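Local coordinates for LbaCas13a H328A (C2c2) (Lachnospiraceae bacterium NK4A179, PDB 5WLH), which binds a CRISPR guide RNA and, as a Cas13a effector, probably cleaves target RNA under its direction, with a preference for cutting at adenine, at residues A[926-938]-A[948-961]. Residues are numbered along the deposited sequence; the frame is centred on the assembly and turned at random.
With nucleotides of chain B.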
# COMPACT_ATOMS: atom_id res chain seq x y z
N HIS A 926 -6.16 14.10 2.55
CA HIS A 926 -6.30 14.16 4.00
C HIS A 926 -5.20 13.38 4.70
O HIS A 926 -4.66 13.83 5.72
CB HIS A 926 -7.63 13.60 4.42
CG HIS A 926 -8.80 14.36 3.91
ND1 HIS A 926 -10.07 13.82 3.86
CD2 HIS A 926 -8.90 15.62 3.42
CE1 HIS A 926 -10.90 14.72 3.36
NE2 HIS A 926 -10.22 15.81 3.09
N SER A 927 -4.91 12.18 4.20
CA SER A 927 -3.90 11.33 4.81
C SER A 927 -2.53 11.99 4.71
O SER A 927 -1.74 11.95 5.65
CB SER A 927 -3.90 9.95 4.15
OG SER A 927 -5.10 9.25 4.47
N TYR A 928 -2.25 12.60 3.56
CA TYR A 928 -1.01 13.36 3.41
C TYR A 928 -0.90 14.46 4.46
O TYR A 928 0.13 14.61 5.13
CB TYR A 928 -0.95 13.95 2.00
CG TYR A 928 0.18 14.95 1.83
CD1 TYR A 928 1.47 14.51 1.59
CD2 TYR A 928 -0.05 16.31 1.92
CE1 TYR A 928 2.50 15.38 1.46
CE2 TYR A 928 0.99 17.22 1.78
CZ TYR A 928 2.26 16.73 1.53
OH TYR A 928 3.34 17.57 1.38
N LYS A 929 -1.96 15.26 4.60
CA LYS A 929 -1.87 16.41 5.50
C LYS A 929 -1.65 15.96 6.94
O LYS A 929 -0.83 16.54 7.66
CB LYS A 929 -3.13 17.26 5.38
CG LYS A 929 -3.08 18.55 6.21
CD LYS A 929 -4.36 19.35 6.04
CE LYS A 929 -4.26 20.69 6.79
NZ LYS A 929 -5.30 21.66 6.34
N GLN A 930 -2.35 14.91 7.35
CA GLN A 930 -2.22 14.42 8.72
C GLN A 930 -0.85 13.83 8.96
O GLN A 930 -0.29 13.99 10.04
CB GLN A 930 -3.29 13.36 9.00
CG GLN A 930 -3.52 13.14 10.50
CD GLN A 930 -2.56 12.18 11.13
OE1 GLN A 930 -1.97 11.33 10.45
NE2 GLN A 930 -2.42 12.26 12.47
N TYR A 931 -0.31 13.09 7.97
CA TYR A 931 1.01 12.50 8.12
C TYR A 931 2.07 13.58 8.29
O TYR A 931 2.89 13.54 9.21
CB TYR A 931 1.29 11.62 6.89
CG TYR A 931 2.49 10.70 6.91
CD1 TYR A 931 3.23 10.46 8.07
CD2 TYR A 931 2.88 10.05 5.74
CE1 TYR A 931 4.34 9.60 8.05
CE2 TYR A 931 3.95 9.21 5.71
CZ TYR A 931 4.69 8.99 6.85
OH TYR A 931 5.77 8.15 6.76
N VAL A 932 2.02 14.61 7.44
CA VAL A 932 3.00 15.68 7.56
C VAL A 932 2.88 16.36 8.92
O VAL A 932 3.88 16.64 9.58
CB VAL A 932 2.83 16.68 6.40
CG1 VAL A 932 3.65 17.94 6.63
CG2 VAL A 932 3.21 16.01 5.05
N TRP A 933 1.64 16.62 9.36
CA TRP A 933 1.45 17.22 10.68
C TRP A 933 2.04 16.33 11.77
O TRP A 933 2.72 16.81 12.69
CB TRP A 933 -0.05 17.45 10.91
CG TRP A 933 -0.47 17.79 12.33
CD1 TRP A 933 -0.60 19.05 12.88
CD2 TRP A 933 -0.87 16.87 13.35
NE1 TRP A 933 -1.03 18.95 14.19
CE2 TRP A 933 -1.19 17.63 14.51
CE3 TRP A 933 -0.97 15.47 13.42
CZ2 TRP A 933 -1.62 17.04 15.69
CZ3 TRP A 933 -1.38 14.89 14.60
CH2 TRP A 933 -1.71 15.67 15.73
N ASP A 934 1.82 15.02 11.66
CA ASP A 934 2.27 14.11 12.71
C ASP A 934 3.79 14.03 12.76
O ASP A 934 4.38 13.92 13.84
CB ASP A 934 1.65 12.73 12.47
CG ASP A 934 1.87 11.80 13.64
OD1 ASP A 934 1.31 12.07 14.72
OD2 ASP A 934 2.61 10.80 13.48
N ILE A 935 4.44 14.08 11.60
CA ILE A 935 5.90 14.06 11.56
C ILE A 935 6.46 15.30 12.24
O ILE A 935 7.40 15.21 13.05
CB ILE A 935 6.41 13.97 10.12
CG1 ILE A 935 5.94 12.67 9.45
CG2 ILE A 935 7.95 14.06 10.13
CD1 ILE A 935 5.94 12.76 7.93
N TYR A 936 5.94 16.47 11.88
CA TYR A 936 6.44 17.69 12.49
C TYR A 936 6.16 17.69 13.98
O TYR A 936 6.98 18.16 14.78
CB TYR A 936 5.82 18.89 11.81
CG TYR A 936 6.51 19.22 10.49
CD1 TYR A 936 7.87 19.51 10.45
CD2 TYR A 936 5.81 19.20 9.30
CE1 TYR A 936 8.50 19.79 9.26
CE2 TYR A 936 6.44 19.49 8.10
CZ TYR A 936 7.78 19.78 8.08
OH TYR A 936 8.40 20.06 6.89
N ARG A 937 5.00 17.16 14.37
CA ARG A 937 4.66 17.05 15.79
C ARG A 937 5.71 16.23 16.53
O ARG A 937 6.19 16.63 17.60
CB ARG A 937 3.29 16.41 15.93
CG ARG A 937 2.81 16.22 17.35
CD ARG A 937 1.48 15.43 17.35
NE ARG A 937 1.64 14.03 16.95
CZ ARG A 937 2.16 13.07 17.70
NH1 ARG A 937 2.60 13.35 18.93
NH2 ARG A 937 2.27 11.84 17.23
N ARG A 938 6.08 15.07 15.97
CA ARG A 938 7.03 14.20 16.64
C ARG A 938 8.45 14.73 16.54
O ARG A 938 9.21 14.64 17.51
CB ARG A 938 6.91 12.78 16.07
CG ARG A 938 5.62 12.07 16.50
CD ARG A 938 5.54 10.63 15.97
NE ARG A 938 5.11 10.61 14.57
CZ ARG A 938 5.93 10.39 13.54
NH1 ARG A 938 7.22 10.20 13.76
NH2 ARG A 938 5.47 10.39 12.30
N HIS A 948 11.73 22.51 6.77
CA HIS A 948 10.33 22.52 6.33
C HIS A 948 10.21 22.64 4.82
O HIS A 948 9.38 23.41 4.31
CB HIS A 948 9.58 23.64 7.05
CG HIS A 948 9.56 23.49 8.54
ND1 HIS A 948 8.54 22.84 9.21
CD2 HIS A 948 10.43 23.89 9.49
CE1 HIS A 948 8.79 22.86 10.51
NE2 HIS A 948 9.93 23.49 10.71
N SER A 949 11.02 21.88 4.08
CA SER A 949 10.87 21.81 2.62
C SER A 949 9.48 21.33 2.24
O SER A 949 8.96 21.70 1.18
CB SER A 949 11.92 20.88 2.02
OG SER A 949 11.59 19.51 2.22
N ILE A 950 8.88 20.50 3.07
CA ILE A 950 7.52 20.02 2.88
C ILE A 950 6.65 20.74 3.91
O ILE A 950 6.81 20.54 5.12
CB ILE A 950 7.45 18.49 3.01
CG1 ILE A 950 8.05 17.85 1.75
CG2 ILE A 950 6.03 18.02 3.21
CD1 ILE A 950 9.03 16.72 2.00
N ALA A 951 5.77 21.62 3.44
CA ALA A 951 4.96 22.43 4.33
C ALA A 951 3.77 21.63 4.86
O ALA A 951 3.30 20.66 4.25
CB ALA A 951 4.46 23.68 3.62
N GLU A 952 3.25 22.07 6.02
CA GLU A 952 2.04 21.47 6.55
C GLU A 952 0.77 21.97 5.86
O GLU A 952 -0.24 21.26 5.87
CB GLU A 952 1.92 21.74 8.06
CG GLU A 952 2.90 20.97 8.92
CD GLU A 952 2.86 21.37 10.38
OE1 GLU A 952 1.79 21.21 11.01
OE2 GLU A 952 3.88 21.87 10.90
N ASP A 953 0.81 23.16 5.26
CA ASP A 953 -0.39 23.84 4.81
C ASP A 953 -0.44 24.04 3.30
O ASP A 953 -1.43 24.58 2.80
CB ASP A 953 -0.51 25.19 5.52
CG ASP A 953 0.73 26.07 5.34
OD1 ASP A 953 1.75 25.58 4.80
OD2 ASP A 953 0.69 27.25 5.75
N LYS A 954 0.58 23.63 2.57
CA LYS A 954 0.62 23.85 1.13
C LYS A 954 1.19 22.62 0.45
O LYS A 954 1.94 21.85 1.04
CB LYS A 954 1.47 25.07 0.77
CG LYS A 954 0.83 26.38 1.19
CD LYS A 954 1.81 27.53 1.07
CE LYS A 954 1.25 28.63 0.19
NZ LYS A 954 0.30 29.49 0.95
N ILE A 955 0.82 22.46 -0.82
CA ILE A 955 1.34 21.40 -1.67
C ILE A 955 1.57 22.01 -3.04
O ILE A 955 0.70 22.69 -3.58
CB ILE A 955 0.37 20.20 -1.73
CG1 ILE A 955 0.90 19.11 -2.66
CG2 ILE A 955 -1.05 20.63 -2.13
CD1 ILE A 955 1.83 18.15 -1.96
N ALA A 956 2.78 21.81 -3.58
CA ALA A 956 3.11 22.31 -4.91
C ALA A 956 2.78 23.79 -5.04
O ALA A 956 2.30 24.26 -6.08
CB ALA A 956 2.38 21.49 -5.99
N GLY A 957 2.99 24.54 -3.95
CA GLY A 957 2.81 25.97 -3.92
C GLY A 957 1.42 26.47 -3.57
O GLY A 957 1.24 27.69 -3.44
N VAL A 958 0.43 25.60 -3.42
CA VAL A 958 -0.93 26.05 -3.19
C VAL A 958 -1.45 25.50 -1.87
O VAL A 958 -1.00 24.46 -1.39
CB VAL A 958 -1.87 25.66 -4.36
CG1 VAL A 958 -1.37 26.26 -5.67
CG2 VAL A 958 -1.97 24.16 -4.47
N ASP A 959 -2.40 26.22 -1.29
CA ASP A 959 -2.92 25.88 0.02
C ASP A 959 -3.65 24.55 -0.05
O ASP A 959 -4.52 24.36 -0.91
CB ASP A 959 -3.90 26.94 0.53
CG ASP A 959 -3.22 28.21 0.98
OD1 ASP A 959 -1.97 28.29 0.94
OD2 ASP A 959 -3.96 29.14 1.38
N ILE A 960 -3.32 23.63 0.87
CA ILE A 960 -4.02 22.35 0.90
C ILE A 960 -5.51 22.54 1.12
O ILE A 960 -6.33 21.80 0.57
CB ILE A 960 -3.41 21.43 1.98
CG1 ILE A 960 -2.02 20.96 1.53
CG2 ILE A 960 -4.34 20.21 2.25
CD1 ILE A 960 -1.17 20.40 2.65
N THR A 961 -5.89 23.55 1.92
CA THR A 961 -7.31 23.83 2.13
C THR A 961 -8.02 24.18 0.82
O THR A 961 -9.18 23.82 0.63
CB THR A 961 -7.49 24.95 3.16
OG1 THR A 961 -6.87 24.57 4.39
CG2 THR A 961 -8.97 25.23 3.44
P A B 25 6.98 2.93 12.66
OP1 A B 25 7.30 4.05 13.60
OP2 A B 25 6.56 1.62 13.20
O5' A B 25 5.85 3.46 11.69
C5' A B 25 5.44 2.72 10.55
C4' A B 25 5.28 3.61 9.35
O4' A B 25 4.09 4.44 9.50
C3' A B 25 6.45 4.57 9.11
O3' A B 25 6.65 4.69 7.70
C2' A B 25 5.90 5.91 9.60
O2' A B 25 6.50 7.04 9.00
C1' A B 25 4.44 5.78 9.21
N9 A B 25 3.56 6.70 9.91
C8 A B 25 3.72 7.20 11.19
N7 A B 25 2.79 8.07 11.52
C5 A B 25 2.00 8.14 10.39
C6 A B 25 0.85 8.89 10.11
N6 A B 25 0.30 9.73 10.99
N1 A B 25 0.29 8.76 8.88
C2 A B 25 0.84 7.92 8.00
N3 A B 25 1.93 7.17 8.16
C4 A B 25 2.46 7.33 9.39
O HOH W 1 -0.02 19.18 7.70
O HOH W 2 2.77 19.45 13.65
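Tyr928, Val932 and Tyr936, about one helical turn apart on helix 915-941, meet the loop and hairpin of 948-961. The apolar part centres on Tyr928: CD1 of Ile960 lies at its ring edge, 3.9 Å from CE2, CD1 of Ile955 comes within 3.8 Å of CZ, and Val932 CG2 lies over one ring face, toward its rim, while also touching CG2 of Ile950. A chi1 of -80° sends the Tyr936 ring to the 948-952 loop. There the imidazole of His948 lies almost parallel (18°) but slid aside, centroids 4.5 Å apart, and Glu952 CG packs obliquely against CD2. Among polar contacts, Tyr936 OH donates a hydrogen bond to Ile950 O near the ring plane; at 2.4 Å it is shorter than expected, its exact length doubtful. Water 1 donates to both Lys929 O and Glu952 O, while the extended Lys929 chain runs past Ile960 CG2 toward Glu670, its salt-bridge partner, which is also hydrogen-bonded to Thr961. Segment 948-961, a loop and a short β-hairpin with a type I' turn (955-958), leads from helix 915-941 into helix 960-974, packing away from the helix face where Tyr931 and Gln930 hydrogen-bond A25 of chain B, the guide RNA.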